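Local coordinates for protein halogenase PltM (Pseudomonas fluorescens, PDB 6BZN) that is a flavin-dependent halogenase that halogenates phenolic compounds, with unusual breadth in the substrates and halides it accepts, at residues F72-L77 against P84-L89; V400-E405 against Q476-A481; F410-V415 against A489-A494. All blocks are in the same frame, centred on the assembly; numbering follows the deposited sequence.

Contact 1: residues F72-L77 against P84-L89; sequences FLLRLL and PEIAYL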
loop_
_atom_site.group_PDB
_atom_site.type_symbol
_atom_site.label_atom_id
_atom_site.label_comp_id
_atom_site.label_asym_id
_atom_site.label_seq_id
_atom_site.Cartn_x
_atom_site.Cartn_y
_atom_site.Cartn_z
ATOM N N PHE A 72 7.783 6.165 -7.357
ATOM C CA PHE A 72 7.882 7.593 -7.659
ATOM C C PHE A 72 7.841 8.439 -6.401
ATOM O O PHE A 72 8.579 9.402 -6.311
ATOM C CB PHE A 72 6.793 8.060 -8.633
ATOM C CG PHE A 72 7.037 7.632 -10.062
ATOM C CD1 PHE A 72 8.202 8.012 -10.730
ATOM C CD2 PHE A 72 6.088 6.883 -10.750
ATOM C CE1 PHE A 72 8.429 7.607 -12.043
ATOM C CE2 PHE A 72 6.309 6.482 -12.061
ATOM C CZ PHE A 72 7.480 6.842 -12.702
ATOM N N LEU A 73 7.003 8.050 -5.432
ATOM C CA LEU A 73 6.905 8.768 -4.171
ATOM C C LEU A 73 8.188 8.677 -3.365
ATOM O O LEU A 73 8.611 9.666 -2.773
ATOM C CB LEU A 73 5.697 8.288 -3.350
ATOM C CG LEU A 73 4.380 8.669 -4.019
ATOM C CD1 LEU A 73 3.245 7.838 -3.446
ATOM C CD2 LEU A 73 4.110 10.171 -3.920
ATOM N N LEU A 74 8.824 7.516 -3.343
ATOM C CA LEU A 74 10.116 7.409 -2.644
ATOM C C LEU A 74 11.161 8.291 -3.319
ATOM O O LEU A 74 11.933 8.975 -2.643
ATOM C CB LEU A 74 10.618 5.971 -2.568
ATOM C CG LEU A 74 9.890 5.077 -1.562
ATOM C CD1 LEU A 74 10.230 3.617 -1.835
ATOM C CD2 LEU A 74 10.222 5.446 -0.123
ATOM N N ARG A 75 11.176 8.289 -4.644
ATOM C CA ARG A 75 12.110 9.140 -5.392
ATOM C C ARG A 75 11.816 10.627 -5.156
ATOM O O ARG A 75 12.749 11.428 -5.035
ATOM C CB ARG A 75 12.093 8.801 -6.893
ATOM C CG ARG A 75 12.770 7.473 -7.237
ATOM C CD ARG A 75 12.487 7.027 -8.680
ATOM N NE ARG A 75 13.241 7.794 -9.675
ATOM C CZ ARG A 75 12.963 7.875 -10.989
ATOM N NH1 ARG A 75 11.935 7.229 -11.539
ATOM N NH2 ARG A 75 13.735 8.630 -11.765
ATOM N N LEU A 76 10.531 10.992 -5.077
ATOM C CA LEU A 76 10.148 12.368 -4.759
ATOM C C LEU A 76 10.621 12.777 -3.350
ATOM O O LEU A 76 11.175 13.868 -3.165
ATOM C CB LEU A 76 8.644 12.571 -4.894
ATOM C CG LEU A 76 8.130 12.683 -6.338
ATOM C CD1 LEU A 76 6.623 12.486 -6.397
ATOM C CD2 LEU A 76 8.523 14.033 -6.940
ATOM N N LEU A 77 10.413 11.901 -2.369
ATOM C CA LEU A 77 10.906 12.145 -1.018
ATOM C C LEU A 77 12.417 12.355 -0.995
ATOM O O LEU A 77 12.915 13.306 -0.370
ATOM C CB LEU A 77 10.533 10.985 -0.087
ATOM C CG LEU A 77 9.097 11.027 0.415
ATOM C CD1 LEU A 77 8.658 9.644 0.908
ATOM C CD2 LEU A 77 8.951 12.075 1.515
ATOM N N PRO A 84 19.705 10.897 -0.836
ATOM C CA PRO A 84 19.809 9.852 -1.866
ATOM C C PRO A 84 19.401 8.427 -1.475
ATOM O O PRO A 84 18.843 7.708 -2.311
ATOM C CB PRO A 84 21.305 9.857 -2.218
ATOM C CG PRO A 84 21.759 11.225 -1.919
ATOM C CD PRO A 84 20.887 11.781 -0.831
ATOM N N GLU A 85 19.695 8.000 -0.241
ATOM C CA GLU A 85 19.429 6.614 0.167
ATOM C C GLU A 85 17.956 6.260 0.152
ATOM O O GLU A 85 17.624 5.096 0.021
ATOM C CB GLU A 85 20.025 6.268 1.558
ATOM C CG GLU A 85 21.533 6.044 1.539
ATOM C CD GLU A 85 22.079 5.377 2.804
ATOM O OE1 GLU A 85 21.493 5.556 3.897
ATOM O OE2 GLU A 85 23.121 4.668 2.690
ATOM N N ILE A 86 17.080 7.249 0.287
ATOM C CA ILE A 86 15.649 6.991 0.196
ATOM C C ILE A 86 15.296 6.457 -1.209
ATOM O O ILE A 86 14.504 5.518 -1.326
ATOM C CB ILE A 86 14.813 8.231 0.586
ATOM C CG1 ILE A 86 15.006 8.548 2.066
ATOM C CG2 ILE A 86 13.330 7.993 0.326
ATOM C CD1 ILE A 86 14.314 9.809 2.523
ATOM N N ALA A 87 15.892 7.021 -2.264
ATOM C CA ALA A 87 15.602 6.578 -3.639
ATOM C C ALA A 87 16.058 5.138 -3.899
ATOM O O ALA A 87 15.450 4.441 -4.691
ATOM C CB ALA A 87 16.218 7.524 -4.682
ATOM N N TYR A 88 17.106 4.685 -3.217
ATOM C CA TYR A 88 17.514 3.268 -3.302
ATOM C C TYR A 88 16.362 2.296 -3.066
ATOM O O TYR A 88 16.253 1.276 -3.757
ATOM C CB TYR A 88 18.621 2.926 -2.300
ATOM C CG TYR A 88 19.932 3.636 -2.520
ATOM C CD1 TYR A 88 20.202 4.311 -3.713
ATOM C CD2 TYR A 88 20.933 3.578 -1.556
ATOM C CE1 TYR A 88 21.403 4.954 -3.915
ATOM C CE2 TYR A 88 22.150 4.208 -1.760
ATOM C CZ TYR A 88 22.369 4.895 -2.946
ATOM O OH TYR A 88 23.552 5.527 -3.204
ATOM N N LEU A 89 15.489 2.645 -2.127
ATOM C CA LEU A 89 14.396 1.777 -1.739
ATOM C C LEU A 89 13.339 1.610 -2.837
ATOM O O LEU A 89 12.511 0.730 -2.733
ATOM C CB LEU A 89 13.755 2.294 -0.434
ATOM C CG LEU A 89 14.715 2.356 0.756
ATOM C CD1 LEU A 89 14.030 2.983 1.959
ATOM C CD2 LEU A 89 15.274 0.981 1.094
#
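Leu74 and Ile86 are brought together by their first torsions. In Leu74, CG lies opposite the carbonyl carbon (chi1 -74°), which sends the two methyls out across the gap; in Ile86, the same setting of CG1 (chi1 -66°) leaves the CG2 branch trans to the backbone N and pointing at the partner. The two side chains cross at about a right angle, with Leu74 CD2 resting 4.0 Å from Ile86 CG2. Ile86 CG2 also lies 3.4 Å from Leu74 O and 4.1 Å from Leu77 CB, so one branch of Ile86 touches both Leu74 and Leu77, neighbours on the same face of the helix. The second methyl of Leu74, CD1, goes to Leu89 instead and lies 4.0 Å from its CB. Beside these, Arg75 adds the apolar root of its side chain, CG lying 4.3 Å from Ala87 CB. The small alanine lets the backbones close in: the segment axes come within 7.7 Å and run antiparallel at 171°. Helix 68-81 thus doubles back through a short connection onto the short helix 84-88, whose internal hydrogen bonds are partly weak, a tight helical hairpin held by apolar contacts. Around it, Leu73 and Leu74 lie on Phe358 of helix 352-374, Phe72 and Arg75 face helix 410-441, and Ile86 and Leu89 pack on Ile150 and Phe146 of helix 140-153.

Contact 2: residues V400-E405 against Q476-A481; sequences VSCSYE and QVMQQA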
loop_
_atom_site.group_PDB
_atom_site.type_symbol
_atom_site.label_atom_id
_atom_site.label_comp_id
_atom_site.label_asym_id
_atom_site.label_seq_id
_atom_site.Cartn_x
_atom_site.Cartn_y
_atom_site.Cartn_z
ATOM N N VAL A 400 -11.458 -1.294 -3.570
ATOM C CA VAL A 400 -11.290 -2.638 -3.066
ATOM C C VAL A 400 -12.640 -3.339 -2.950
ATOM O O VAL A 400 -12.765 -4.477 -3.379
ATOM C CB VAL A 400 -10.512 -2.667 -1.727
ATOM C CG1 VAL A 400 -10.608 -4.035 -1.067
ATOM C CG2 VAL A 400 -9.056 -2.303 -1.968
ATOM N N SER A 401 -13.643 -2.676 -2.385
ATOM C CA SER A 401 -14.965 -3.288 -2.264
ATOM C C SER A 401 -15.509 -3.688 -3.639
ATOM O O SER A 401 -16.003 -4.802 -3.821
ATOM C CB SER A 401 -15.954 -2.379 -1.528
ATOM O OG SER A 401 -16.163 -1.149 -2.207
ATOM N N CYS A 402 -15.394 -2.799 -4.619
ATOM C CA CYS A 402 -15.848 -3.129 -5.983
ATOM C C CYS A 402 -15.023 -4.273 -6.602
ATOM O O CYS A 402 -15.570 -5.092 -7.339
ATOM C CB CYS A 402 -15.846 -1.885 -6.868
ATOM S SG CYS A 402 -17.071 -0.657 -6.333
ATOM N N SER A 403 -13.729 -4.344 -6.286
ATOM C CA SER A 403 -12.889 -5.434 -6.752
ATOM C C SER A 403 -13.325 -6.787 -6.190
ATOM O O SER A 403 -13.396 -7.766 -6.921
ATOM C CB SER A 403 -11.425 -5.184 -6.395
ATOM O OG SER A 403 -10.933 -4.041 -7.059
ATOM N N TYR A 404 -13.598 -6.839 -4.889
ATOM C CA TYR A 404 -14.057 -8.085 -4.273
ATOM C C TYR A 404 -15.369 -8.591 -4.929
ATOM O O TYR A 404 -15.579 -9.785 -5.030
ATOM C CB TYR A 404 -14.243 -7.928 -2.766
ATOM C CG TYR A 404 -13.023 -8.232 -1.908
ATOM C CD1 TYR A 404 -12.039 -7.278 -1.685
ATOM C CD2 TYR A 404 -12.871 -9.473 -1.283
ATOM C CE1 TYR A 404 -10.947 -7.550 -0.866
ATOM C CE2 TYR A 404 -11.781 -9.742 -0.469
ATOM C CZ TYR A 404 -10.818 -8.775 -0.255
ATOM O OH TYR A 404 -9.734 -9.045 0.577
ATOM N N GLU A 405 -16.240 -7.683 -5.364
ATOM C CA GLU A 405 -17.449 -8.090 -6.094
ATOM C C GLU A 405 -17.078 -8.620 -7.483
ATOM O O GLU A 405 -17.638 -9.616 -7.941
ATOM C CB GLU A 405 -18.427 -6.929 -6.211
ATOM C CG GLU A 405 -19.742 -7.267 -6.906
ATOM C CD GLU A 405 -20.604 -8.273 -6.157
ATOM O OE1 GLU A 405 -20.455 -8.446 -4.924
ATOM O OE2 GLU A 405 -21.462 -8.889 -6.825
ATOM N N GLN A 476 -20.298 2.669 -9.105
ATOM C CA GLN A 476 -21.776 2.661 -9.043
ATOM C C GLN A 476 -22.336 1.407 -9.700
ATOM O O GLN A 476 -23.230 0.776 -9.135
ATOM C CB GLN A 476 -22.396 3.902 -9.711
ATOM C CG GLN A 476 -22.217 5.188 -8.928
ATOM C CD GLN A 476 -22.502 6.465 -9.730
ATOM O OE1 GLN A 476 -22.939 6.421 -10.889
ATOM N NE2 GLN A 476 -22.251 7.620 -9.103
ATOM N N VAL A 477 -21.797 1.046 -10.874
ATOM C CA VAL A 477 -22.198 -0.180 -11.576
ATOM C C VAL A 477 -21.950 -1.403 -10.692
ATOM O O VAL A 477 -22.842 -2.256 -10.552
ATOM C CB VAL A 477 -21.489 -0.363 -12.954
ATOM C CG1 VAL A 477 -21.682 -1.773 -13.498
ATOM C CG2 VAL A 477 -21.990 0.666 -13.963
ATOM N N MET A 478 -20.756 -1.484 -10.095
ATOM C CA MET A 478 -20.418 -2.627 -9.234
ATOM C C MET A 478 -21.250 -2.716 -7.959
ATOM O O MET A 478 -21.667 -3.809 -7.586
ATOM C CB MET A 478 -18.935 -2.627 -8.868
ATOM C CG MET A 478 -17.997 -2.831 -10.047
ATOM S SD MET A 478 -18.338 -4.304 -11.040
ATOM C CE MET A 478 -18.140 -5.606 -9.837
ATOM N N GLN A 479 -21.491 -1.587 -7.297
ATOM C CA GLN A 479 -22.285 -1.600 -6.057
ATOM C C GLN A 479 -23.738 -1.995 -6.350
ATOM O O GLN A 479 -24.327 -2.781 -5.612
ATOM C CB GLN A 479 -22.196 -0.258 -5.303
ATOM C CG GLN A 479 -20.809 0.040 -4.702
ATOM C CD GLN A 479 -20.364 -0.930 -3.598
ATOM O OE1 GLN A 479 -21.182 -1.630 -2.989
ATOM N NE2 GLN A 479 -19.054 -0.962 -3.328
ATOM N N GLN A 480 -24.294 -1.477 -7.443
ATOM C CA GLN A 480 -25.643 -1.846 -7.871
ATOM C C GLN A 480 -25.733 -3.334 -8.236
ATOM O O GLN A 480 -26.703 -4.014 -7.881
ATOM C CB GLN A 480 -26.073 -0.987 -9.054
ATOM C CG GLN A 480 -27.525 -1.163 -9.455
ATOM C CD GLN A 480 -27.833 -0.474 -10.768
ATOM O OE1 GLN A 480 -27.478 -0.982 -11.835
ATOM N NE2 GLN A 480 -28.479 0.687 -10.705
ATOM N N ALA A 481 -24.711 -3.829 -8.934
ATOM C CA ALA A 481 -24.585 -5.256 -9.227
ATOM C C ALA A 481 -24.584 -6.116 -7.958
ATOM O O ALA A 481 -25.260 -7.156 -7.916
ATOM C CB ALA A 481 -23.333 -5.519 -10.054
HETATM O O HOH W 1 -23.807 -10.093 -7.195
#
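Glu405 OE2 accepts a 2.7 Å hydrogen bond from a water that also donates, weakly and at 3.4 Å, to Ala481 O. This water bridges one border of a helix-helix crossing: segments 400-405 and 476-481 of helices 383-406 and 465-483, both from the largely helical C-terminal part of the chain, cross at 54°, their axes 9.3 Å apart at closest. Glu405 gets there by setting CG trans to its backbone N (chi1 -178°) and then bending at chi2, which carries the carboxylate to the water while the aliphatic CG stays against Met478 CE, 3.7 Å away. Met478 is itself folded at chi2 and chi3, curling its terminal methyl back over the first helix, where CE also lies 3.6 Å from Cys402 O. Toward the closest point of the backbones, the short side chain of Cys402 lies against the root of the methionine, SG 3.7 Å from Met478 CB. Trp416 of helix 410-441 packs against both Cys402 and Met478 and backs the apolar part of the interface. On the far border, Gln479 leaves its own helix pointing away, but a bend at chi2 returns the amide to the crossing. Its OE1 accepts from Arg482 NH2, and Ser401 OG is bonded to Asp397 O within its own helix; Gln479 NE2 comes to 3.6 Å from Cys402 SG.

Contact 3: residues F410-V415 against A489-A494; sequences FHLWNV and AETANA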
loop_
_atom_site.group_PDB
_atom_site.type_symbol
_atom_site.label_atom_id
_atom_site.label_comp_id
_atom_site.label_asym_id
_atom_site.label_seq_id
_atom_site.Cartn_x
_atom_site.Cartn_y
_atom_site.Cartn_z
ATOM N N PHE A 410 -14.444 -14.425 -13.969
ATOM C CA PHE A 410 -13.217 -13.983 -14.610
ATOM C C PHE A 410 -13.447 -12.880 -15.640
ATOM O O PHE A 410 -12.718 -11.897 -15.649
ATOM C CB PHE A 410 -12.416 -15.104 -15.276
ATOM C CG PHE A 410 -11.282 -14.560 -16.077
ATOM C CD1 PHE A 410 -10.179 -14.016 -15.428
ATOM C CD2 PHE A 410 -11.374 -14.447 -17.465
ATOM C CE1 PHE A 410 -9.150 -13.429 -16.149
ATOM C CE2 PHE A 410 -10.345 -13.865 -18.193
ATOM C CZ PHE A 410 -9.237 -13.355 -17.537
ATOM N N HIS A 411 -14.437 -13.050 -16.528
ATOM C CA HIS A 411 -14.690 -12.031 -17.553
ATOM C C HIS A 411 -14.973 -10.668 -16.901
ATOM O O HIS A 411 -14.427 -9.641 -17.323
ATOM C CB HIS A 411 -15.822 -12.449 -18.514
ATOM C CG HIS A 411 -16.122 -11.426 -19.565
ATOM N ND1 HIS A 411 -15.226 -11.104 -20.565
ATOM C CD2 HIS A 411 -17.205 -10.635 -19.761
ATOM C CE1 HIS A 411 -15.744 -10.154 -21.326
ATOM N NE2 HIS A 411 -16.938 -9.847 -20.856
ATOM N N LEU A 412 -15.778 -10.670 -15.843
ATOM C CA LEU A 412 -16.067 -9.448 -15.092
ATOM C C LEU A 412 -14.776 -8.866 -14.508
ATOM O O LEU A 412 -14.517 -7.659 -14.646
ATOM C CB LEU A 412 -17.106 -9.716 -13.998
ATOM C CG LEU A 412 -17.490 -8.562 -13.061
ATOM C CD1 LEU A 412 -17.971 -7.353 -13.833
ATOM C CD2 LEU A 412 -18.545 -9.042 -12.078
ATOM N N TRP A 413 -13.952 -9.721 -13.902
ATOM C CA TRP A 413 -12.663 -9.265 -13.384
ATOM C C TRP A 413 -11.826 -8.635 -14.500
ATOM O O TRP A 413 -11.252 -7.560 -14.330
ATOM C CB TRP A 413 -11.861 -10.370 -12.691
ATOM C CG TRP A 413 -10.569 -9.830 -12.264
ATOM C CD1 TRP A 413 -9.365 -9.974 -12.891
ATOM C CD2 TRP A 413 -10.351 -8.939 -11.177
ATOM N NE1 TRP A 413 -8.407 -9.246 -12.235
ATOM C CE2 TRP A 413 -8.986 -8.604 -11.176
ATOM C CE3 TRP A 413 -11.178 -8.402 -10.186
ATOM C CZ2 TRP A 413 -8.422 -7.761 -10.212
ATOM C CZ3 TRP A 413 -10.625 -7.568 -9.230
ATOM C CH2 TRP A 413 -9.257 -7.247 -9.252
ATOM N N ASN A 414 -11.759 -9.312 -15.642
ATOM C CA ASN A 414 -10.953 -8.823 -16.758
ATOM C C ASN A 414 -11.396 -7.416 -17.156
ATOM O O ASN A 414 -10.559 -6.515 -17.277
ATOM C CB ASN A 414 -11.028 -9.832 -17.928
ATOM C CG ASN A 414 -10.226 -9.410 -19.142
ATOM O OD1 ASN A 414 -9.342 -8.562 -19.078
ATOM N ND2 ASN A 414 -10.553 -10.017 -20.285
ATOM N N VAL A 415 -12.707 -7.199 -17.306
ATOM C CA VAL A 415 -13.194 -5.866 -17.650
ATOM C C VAL A 415 -12.878 -4.878 -16.513
ATOM O O VAL A 415 -12.331 -3.795 -16.746
ATOM C CB VAL A 415 -14.707 -5.839 -17.972
ATOM C CG1 VAL A 415 -15.118 -4.439 -18.356
ATOM C CG2 VAL A 415 -15.036 -6.780 -19.140
ATOM N N ALA A 489 -22.632 -10.988 -16.770
ATOM C CA ALA A 489 -22.471 -10.558 -18.175
ATOM C C ALA A 489 -22.970 -9.129 -18.413
ATOM O O ALA A 489 -22.364 -8.370 -19.170
ATOM C CB ALA A 489 -23.159 -11.534 -19.130
ATOM N N GLU A 490 -24.064 -8.766 -17.760
ATOM C CA GLU A 490 -24.630 -7.420 -17.852
ATOM C C GLU A 490 -23.691 -6.384 -17.245
ATOM O O GLU A 490 -23.458 -5.317 -17.811
ATOM C CB GLU A 490 -25.964 -7.365 -17.116
ATOM C CG GLU A 490 -26.632 -6.000 -17.096
ATOM C CD GLU A 490 -27.817 -5.984 -16.151
ATOM O OE1 GLU A 490 -27.656 -5.499 -15.010
ATOM O OE2 GLU A 490 -28.892 -6.494 -16.539
ATOM N N THR A 491 -23.188 -6.712 -16.068
ATOM C CA THR A 491 -22.267 -5.845 -15.343
ATOM C C THR A 491 -20.976 -5.631 -16.153
ATOM O O THR A 491 -20.568 -4.496 -16.371
ATOM C CB THR A 491 -21.986 -6.448 -13.960
ATOM O OG1 THR A 491 -23.243 -6.714 -13.304
ATOM C CG2 THR A 491 -21.132 -5.522 -13.107
ATOM N N ALA A 492 -20.365 -6.717 -16.623
ATOM C CA ALA A 492 -19.147 -6.622 -17.433
ATOM C C ALA A 492 -19.376 -5.734 -18.652
ATOM O O ALA A 492 -18.546 -4.886 -18.987
ATOM C CB ALA A 492 -18.681 -7.996 -17.867
ATOM N N ASN A 493 -20.522 -5.909 -19.302
ATOM C CA ASN A 493 -20.815 -5.103 -20.483
ATOM C C ASN A 493 -20.995 -3.615 -20.172
ATOM O O ASN A 493 -20.529 -2.767 -20.926
ATOM C CB ASN A 493 -22.045 -5.617 -21.209
ATOM C CG ASN A 493 -22.253 -4.902 -22.529
ATOM O OD1 ASN A 493 -21.496 -5.114 -23.477
ATOM N ND2 ASN A 493 -23.236 -4.011 -22.582
ATOM N N ALA A 494 -21.690 -3.315 -19.076
ATOM C CA ALA A 494 -21.867 -1.941 -18.605
ATOM C C ALA A 494 -20.507 -1.287 -18.317
ATOM O O ALA A 494 -20.268 -0.131 -18.706
ATOM C CB ALA A 494 -22.760 -1.909 -17.371
#
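Ala492 turns its CB into a set of three side chains, His411, Leu412 and Val415, and the rotamers of those three decide how the methyl is received. In His411 the CG sits trans to the backbone N (chi1 179°), and the imidazole reaches forward so that CD2 lies 3.6 Å from Ala492 CB, with the ring tilted obliquely to it. The ring also leans over its own helix, where Val415 CG2 lies 3.9 Å above one face, near the rim, which probably helps limit how the ring turns. Leu412 starts from the same trans position, and its second torsion (chi2 55°) directs CD1 at the facing helix, 3.7 Å from Thr491 CG2 and the same distance from Ala492 N. The helices here, the start of 410-441 and the first turns of 488-502, run side by side in the C-terminal helical region; segments 410-415 and 489-494 are nearly parallel at 14°, with axes 8.9 Å apart. The small Ala492 lets its CA come to 4.8 Å from that of Leu412. Thr491 places CG2 trans to its N, against Leu412, and leaves OG1 for a weak bond to Pro487 O one turn back. Val415 splits its branches: CG1 lies 3.5 Å from Ala492 O, while CG2 comes within 4.0 Å of Ala492 CB.

In the fold
Contacts 2 and 3 form one neighbourhood, their centres 11 Å apart. Helix 383-406 is followed by 410-441, and 465-483 by 488-502, so contact 3 joins the helix following each partner of contact 2, and the two contacts interleave along the chain. Thr491 joins them directly: its CG2 lies 3.7 Å from Met478 SD and its OG1 3.5 Å from Ala481 CB. Contact 1 sits across the chain's centre, about 34 and 38 Å from them between centres, yet helix 410-441, which opens in contact 3, reaches back to it through Leu431 and Leu435. Contact 1 alone lies beside the flavin site: the Leu89 side chain is about 4 Å from that of Ile33, an FAD-binding residue, although this chain holds no FAD.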